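Long-range contacts in alpha-galacturonidase (PDB 3FEF), which hydrolyses alpha-1,4-linked galacturonic acid oligomers, probably di-galacturonate in nature, using NAD and a manganese ion as cofactors: residues A[87-92]-A[297-302]; A[198-203]-A[210-215]. One frame throughout, in Å; residues are numbered along the deposited sequence.

Overall arrangement
The two contacts lie on opposite sides of the centre of the chain, with their centres 34 Å apart and their nearest atoms about 20 Å apart. Interaction 1 joins helix 88-96, in the Rossmann-type part that probably binds NAD, to helix 295-314 in the C-terminal part. Interaction 2 pairs strands 197-202 and 207-215, which form a hairpin. The hairpin falls in the chain between the two helices of interaction 1. The side chains of R298 and V201 lie about 10 and 12 Å from the bound magnesium ion. Neither contact supplies a ligand, but H206, in the hairpin's turn, does. Interaction 1 thus ties together sequence-distant regions, whereas interaction 2 is local and adjoins a second subunit.

Interaction 1 of 2, residues A[87-92]-A[297-302]; sequences SLDDME and FRKQDR. With SO4 (sulfate ion), chain E.
K299 has CG anti to its carbonyl carbon (chi1 -73°) and an extended chain beyond it, which carries NZ over to the helix of residues 88-92. From there E92 reaches back with CG anti to its backbone N (chi1 -167°). This is packing of two nearly antiparallel helices, between the Rossmann-type NAD-binding part and the C-terminal part of a family 4 glycoside hydrolase. The axes of the segments 88-92 and 297-302 come within 10.9 Å, at 161°.

K299 is the polar link. Its NZ donates to D89 OD1 at 3.0 Å and to E92 OE1 at 3.0 Å. Each carboxylate oxygen is met nearly along its C-O axis. Two acidic groups from successive turns thus grip one ammonium, and would probably stabilise its charge.

L88 is buried and points toward the helix of residues 297-302. Its CD1 packs on K299 CG at 3.7 Å, against the aliphatic part of the lysine. Its other methyl, CD2, lies more loosely against R298 CB. The ends of L88 and R302 meet tip to tip.

The start of helix 88-96 is fixed by a capping box. S87 OG accepts from D90 N at 3.2 Å, and D90 OD2 in return accepts from S87 N, which meets it from above the carboxylate plane.

M91, a selenomethionine, crosses R298 at about a right angle. The R298 chain is extended from CG to NE and carries its guanidinium past M91 to a sulfate, probably from the crystallisation liquor. R271 also binds this sulfate. R298 NH1 donates to SO4 O2 at 2.8 Å and NH2 to SO4 O4 at 2.9 Å. M91 CE sits over one guanidinium face, offset toward the rim, at 3.3 Å from R298 NE.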
loop_
_atom_site.group_PDB
_atom_site.type_symbol
_atom_site.label_atom_id
_atom_site.label_comp_id
_atom_site.label_asym_id
_atom_site.label_seq_id
_atom_site.Cartn_x
_atom_site.Cartn_y
_atom_site.Cartn_z
ATOM N N SER A 87 -27.362 -28.154 -10.726
ATOM C CA SER A 87 -27.615 -29.155 -11.750
ATOM C C SER A 87 -27.500 -28.525 -13.127
ATOM O O SER A 87 -27.412 -27.301 -13.256
ATOM C CB SER A 87 -29.033 -29.696 -11.590
ATOM O OG SER A 87 -29.962 -28.613 -11.593
ATOM N N LEU A 88 -27.547 -29.355 -14.158
ATOM C CA LEU A 88 -27.567 -28.843 -15.522
ATOM C C LEU A 88 -28.874 -28.096 -15.800
ATOM O O LEU A 88 -28.927 -27.222 -16.667
ATOM C CB LEU A 88 -27.330 -29.963 -16.538
ATOM C CG LEU A 88 -25.913 -30.551 -16.567
ATOM C CD1 LEU A 88 -25.831 -31.681 -17.557
ATOM C CD2 LEU A 88 -24.843 -29.487 -16.875
ATOM N N ASP A 89 -29.925 -28.417 -15.051
ATOM C CA ASP A 89 -31.161 -27.627 -15.134
ATOM C C ASP A 89 -30.942 -26.192 -14.629
ATOM O O ASP A 89 -31.413 -25.241 -15.239
ATOM C CB ASP A 89 -32.318 -28.304 -14.386
ATOM C CG ASP A 89 -32.640 -29.690 -14.935
ATOM O OD1 ASP A 89 -32.572 -29.893 -16.172
ATOM O OD2 ASP A 89 -32.953 -30.590 -14.131
ATOM N N ASP A 90 -30.213 -26.033 -13.531
ATOM C CA ASP A 90 -29.873 -24.693 -13.056
ATOM C C ASP A 90 -29.094 -23.939 -14.132
ATOM O O ASP A 90 -29.315 -22.750 -14.364
ATOM C CB ASP A 90 -29.049 -24.767 -11.776
ATOM C CG ASP A 90 -29.840 -25.317 -10.614
ATOM O OD1 ASP A 90 -31.084 -25.207 -10.642
ATOM O OD2 ASP A 90 -29.223 -25.862 -9.670
HETATM N N MSE A 91 -28.211 -24.655 -14.813
HETATM C CA MSE A 91 -27.341 -24.042 -15.803
HETATM C C MSE A 91 -28.099 -23.547 -17.033
HETATM O O MSE A 91 -27.762 -22.501 -17.603
HETATM C CB MSE A 91 -26.226 -25.009 -16.199
HETATM C CG MSE A 91 -25.020 -24.309 -16.752
HETATM SE SE MSE A 91 -23.444 -25.458 -16.873
HETATM C CE MSE A 91 -22.316 -24.209 -17.892
ATOM N N GLU A 92 -29.122 -24.296 -17.435
ATOM C CA GLU A 92 -29.983 -23.898 -18.532
ATOM C C GLU A 92 -30.536 -22.489 -18.277
ATOM O O GLU A 92 -30.646 -21.665 -19.192
ATOM C CB GLU A 92 -31.116 -24.914 -18.691
ATOM C CG GLU A 92 -31.920 -24.788 -19.984
ATOM C CD GLU A 92 -32.882 -25.963 -20.185
ATOM O OE1 GLU A 92 -32.423 -27.128 -20.114
ATOM O OE2 GLU A 92 -34.094 -25.726 -20.409
ATOM N N PHE A 297 -25.839 -29.315 -25.313
ATOM C CA PHE A 297 -24.584 -29.963 -25.605
ATOM C C PHE A 297 -24.064 -30.636 -24.343
ATOM O O PHE A 297 -23.553 -31.755 -24.393
ATOM C CB PHE A 297 -23.539 -28.985 -26.136
ATOM C CG PHE A 297 -22.177 -29.604 -26.275
ATOM C CD1 PHE A 297 -21.803 -30.232 -27.449
ATOM C CD2 PHE A 297 -21.294 -29.602 -25.213
ATOM C CE1 PHE A 297 -20.560 -30.829 -27.574
ATOM C CE2 PHE A 297 -20.054 -30.203 -25.330
ATOM C CZ PHE A 297 -19.689 -30.815 -26.515
ATOM N N ARG A 298 -24.207 -29.963 -23.206
ATOM C CA ARG A 298 -23.662 -30.493 -21.959
ATOM C C ARG A 298 -24.456 -31.675 -21.462
ATOM O O ARG A 298 -23.902 -32.564 -20.822
ATOM C CB ARG A 298 -23.582 -29.410 -20.862
ATOM C CG ARG A 298 -22.629 -28.261 -21.225
ATOM C CD ARG A 298 -22.475 -27.228 -20.106
ATOM N NE ARG A 298 -21.701 -26.086 -20.582
ATOM C CZ ARG A 298 -20.380 -26.003 -20.512
ATOM N NH1 ARG A 298 -19.750 -24.936 -20.988
ATOM N NH2 ARG A 298 -19.688 -26.979 -19.960
ATOM N N LYS A 299 -25.761 -31.673 -21.710
ATOM C CA LYS A 299 -26.577 -32.811 -21.298
ATOM C C LYS A 299 -26.228 -34.010 -22.165
ATOM O O LYS A 299 -26.002 -35.111 -21.656
ATOM C CB LYS A 299 -28.066 -32.478 -21.343
ATOM C CG LYS A 299 -28.471 -31.551 -20.207
ATOM C CD LYS A 299 -29.958 -31.260 -20.182
ATOM C CE LYS A 299 -30.324 -30.591 -18.865
ATOM N NZ LYS A 299 -31.553 -29.749 -18.993
ATOM N N GLN A 300 -26.121 -33.767 -23.466
ATOM C CA GLN A 300 -25.696 -34.793 -24.406
ATOM C C GLN A 300 -24.312 -35.335 -24.040
ATOM O O GLN A 300 -24.124 -36.543 -23.894
ATOM C CB GLN A 300 -25.676 -34.240 -25.833
ATOM C CG GLN A 300 -25.181 -35.234 -26.857
ATOM C CD GLN A 300 -25.295 -34.718 -28.286
ATOM O OE1 GLN A 300 -24.810 -35.357 -29.230
ATOM N NE2 GLN A 300 -25.938 -33.555 -28.455
ATOM N N ASP A 301 -23.344 -34.437 -23.890
ATOM C CA ASP A 301 -21.995 -34.864 -23.546
ATOM C C ASP A 301 -22.009 -35.739 -22.303
ATOM O O ASP A 301 -21.328 -36.759 -22.239
ATOM C CB ASP A 301 -21.082 -33.665 -23.310
ATOM C CG ASP A 301 -19.627 -34.058 -23.268
ATOM O OD1 ASP A 301 -19.213 -34.886 -24.112
ATOM O OD2 ASP A 301 -18.896 -33.554 -22.392
ATOM N N ARG A 302 -22.793 -35.335 -21.313
ATOM C CA ARG A 302 -22.832 -36.078 -20.072
ATOM C C ARG A 302 -23.353 -37.491 -20.307
ATOM O O ARG A 302 -22.890 -38.445 -19.680
ATOM C CB ARG A 302 -23.706 -35.377 -19.040
ATOM C CG ARG A 302 -23.952 -36.247 -17.825
ATOM C CD ARG A 302 -25.215 -35.841 -17.113
ATOM N NE ARG A 302 -24.991 -34.789 -16.124
ATOM C CZ ARG A 302 -25.960 -34.017 -15.635
ATOM N NH1 ARG A 302 -27.207 -34.170 -16.069
ATOM N NH2 ARG A 302 -25.683 -33.086 -14.729
HETATM S S SO4 E . -16.249 -26.354 -20.525
HETATM O O1 SO4 E . -15.939 -27.682 -21.044
HETATM O O2 SO4 E . -17.077 -25.611 -21.468
HETATM O O3 SO4 E . -14.998 -25.642 -20.306
HETATM O O4 SO4 E . -16.951 -26.482 -19.256
#

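Interaction 2 of 2, residues A[198-203]-A[210-215]; sequences RVNVLG and ITKASY
Backbone hydrogen bonds join the two strands. R198 and S214 form a hydrogen-bonded antiparallel pair, with R198 N to S214 O and S214 N to R198 O both 2.9 Å. Further along, N200 N donates to K212 O at 2.7 Å, almost straight at 176° but from above the carbonyl plane. T211 N meets N200 O nearly along its C=O axis.

Apolar contacts occupy the face of V199, V201, I210 and A213. I210 crosses V199 obliquely, with CG2 at 3.8 Å from V199 CB, while its CG1 touches V201 CG2. V199 CG1 also meets A213 CB at 3.8 Å. This face of the beta hairpin, in the C-terminal part of the enzyme, packs on helix 171-187 through L179, V172 and T175. Apart from that face, L202 CD2 packs on T211 CG2 at 3.7 Å.

Polar side-chain contacts involve N200 and R198, which point to the other face. In N200, CG is anti to the backbone N (chi1 -176°), which swings the amide out, and chi2 58° turns ND2 onto T211 OG1. ND2 donates to that hydroxyl at 3.0 Å, in the amide plane. ND2 also donates to S378 O, and OD1 accepts from Q374 of the second subunit. An alanine here would lose all three amide bonds and would probably weaken the hold on that subunit. R198 reaches E340 of the second subunit in a salt bridge.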
loop_
_atom_site.group_PDB
_atom_site.type_symbol
_atom_site.label_atom_id
_atom_site.label_comp_id
_atom_site.label_asym_id
_atom_site.label_seq_id
_atom_site.Cartn_x
_atom_site.Cartn_y
_atom_site.Cartn_z
ATOM N N ARG A 198 7.870 -20.147 -23.345
ATOM C CA ARG A 198 7.978 -19.583 -22.014
ATOM C C ARG A 198 7.261 -18.262 -22.044
ATOM O O ARG A 198 7.677 -17.324 -22.746
ATOM C CB ARG A 198 9.448 -19.376 -21.662
ATOM C CG ARG A 198 10.265 -20.668 -21.770
ATOM C CD ARG A 198 10.009 -21.597 -20.589
ATOM N NE ARG A 198 10.556 -22.935 -20.820
ATOM C CZ ARG A 198 10.393 -23.972 -19.994
ATOM N NH1 ARG A 198 9.709 -23.828 -18.863
ATOM N NH2 ARG A 198 10.910 -25.155 -20.300
ATOM N N VAL A 199 6.167 -18.187 -21.310
ATOM C CA VAL A 199 5.337 -17.014 -21.409
ATOM C C VAL A 199 5.237 -16.309 -20.065
ATOM O O VAL A 199 5.263 -16.952 -19.003
ATOM C CB VAL A 199 3.920 -17.376 -21.969
ATOM C CG1 VAL A 199 4.016 -17.905 -23.396
ATOM C CG2 VAL A 199 3.207 -18.381 -21.069
ATOM N N ASN A 200 5.136 -14.987 -20.103
ATOM C CA ASN A 200 4.772 -14.237 -18.921
ATOM C C ASN A 200 3.284 -13.963 -18.973
ATOM O O ASN A 200 2.826 -13.081 -19.704
ATOM C CB ASN A 200 5.557 -12.927 -18.806
ATOM C CG ASN A 200 5.243 -12.178 -17.514
ATOM O OD1 ASN A 200 5.427 -12.710 -16.435
ATOM N ND2 ASN A 200 4.753 -10.952 -17.624
ATOM N N VAL A 201 2.528 -14.726 -18.190
ATOM C CA VAL A 201 1.077 -14.703 -18.269
ATOM C C VAL A 201 0.438 -14.138 -16.987
ATOM O O VAL A 201 0.909 -14.393 -15.872
ATOM C CB VAL A 201 0.558 -16.114 -18.553
ATOM C CG1 VAL A 201 0.881 -17.032 -17.394
ATOM C CG2 VAL A 201 -0.948 -16.101 -18.864
ATOM N N LEU A 202 -0.632 -13.369 -17.155
ATOM C CA LEU A 202 -1.227 -12.660 -16.038
ATOM C C LEU A 202 -2.648 -12.201 -16.340
ATOM O O LEU A 202 -3.024 -12.000 -17.498
ATOM C CB LEU A 202 -0.334 -11.495 -15.590
ATOM C CG LEU A 202 -0.077 -10.288 -16.525
ATOM C CD1 LEU A 202 0.334 -9.059 -15.716
ATOM C CD2 LEU A 202 1.005 -10.591 -17.564
ATOM N N GLY A 203 -3.447 -12.048 -15.289
ATOM C CA GLY A 203 -4.843 -11.678 -15.460
ATOM C C GLY A 203 -5.697 -12.357 -14.410
ATOM O O GLY A 203 -5.259 -12.604 -13.290
ATOM N N ILE A 210 -0.694 -12.581 -22.175
ATOM C CA ILE A 210 0.726 -12.809 -22.245
ATOM C C ILE A 210 1.372 -11.553 -22.750
ATOM O O ILE A 210 1.130 -11.118 -23.878
ATOM C CB ILE A 210 1.043 -14.017 -23.168
ATOM C CG1 ILE A 210 0.439 -15.284 -22.563
ATOM C CG2 ILE A 210 2.547 -14.140 -23.378
ATOM C CD1 ILE A 210 0.442 -16.564 -23.519
ATOM N N THR A 211 2.200 -10.954 -21.903
ATOM C CA THR A 211 2.840 -9.691 -22.232
ATOM C C THR A 211 4.297 -9.901 -22.682
ATOM O O THR A 211 4.919 -8.999 -23.234
ATOM C CB THR A 211 2.809 -8.766 -21.012
ATOM O OG1 THR A 211 3.449 -9.428 -19.917
ATOM C CG2 THR A 211 1.386 -8.482 -20.616
ATOM N N LYS A 212 4.839 -11.089 -22.428
ATOM C CA LYS A 212 6.168 -11.449 -22.906
ATOM C C LYS A 212 6.149 -12.942 -23.157
ATOM O O LYS A 212 5.487 -13.691 -22.431
ATOM C CB LYS A 212 7.258 -11.158 -21.866
ATOM C CG LYS A 212 7.271 -9.765 -21.272
ATOM C CD LYS A 212 7.999 -9.807 -19.918
ATOM C CE LYS A 212 8.086 -8.433 -19.266
ATOM N NZ LYS A 212 8.281 -8.523 -17.777
ATOM N N ALA A 213 6.876 -13.367 -24.180
ATOM C CA ALA A 213 6.894 -14.750 -24.590
ATOM C C ALA A 213 8.135 -15.039 -25.423
ATOM O O ALA A 213 8.606 -14.201 -26.203
ATOM C CB ALA A 213 5.636 -15.068 -25.382
ATOM N N SER A 214 8.680 -16.224 -25.248
ATOM C CA SER A 214 9.859 -16.582 -25.983
ATOM C C SER A 214 9.908 -18.070 -26.232
ATOM O O SER A 214 9.314 -18.879 -25.472
ATOM C CB SER A 214 11.108 -16.151 -25.223
ATOM O OG SER A 214 11.178 -16.795 -23.960
ATOM N N TYR A 215 10.603 -18.424 -27.308
ATOM C CA TYR A 215 11.032 -19.800 -27.524
ATOM C C TYR A 215 12.558 -19.744 -27.598
ATOM O O TYR A 215 13.117 -19.113 -28.505
ATOM C CB TYR A 215 10.427 -20.386 -28.804
ATOM C CG TYR A 215 11.033 -21.728 -29.132
ATOM C CD1 TYR A 215 10.866 -22.806 -28.270
ATOM C CD2 TYR A 215 11.840 -21.899 -30.255
ATOM C CE1 TYR A 215 11.454 -24.024 -28.528
ATOM C CE2 TYR A 215 12.435 -23.127 -30.534
ATOM C CZ TYR A 215 12.225 -24.182 -29.664
ATOM O OH TYR A 215 12.795 -25.400 -29.905
#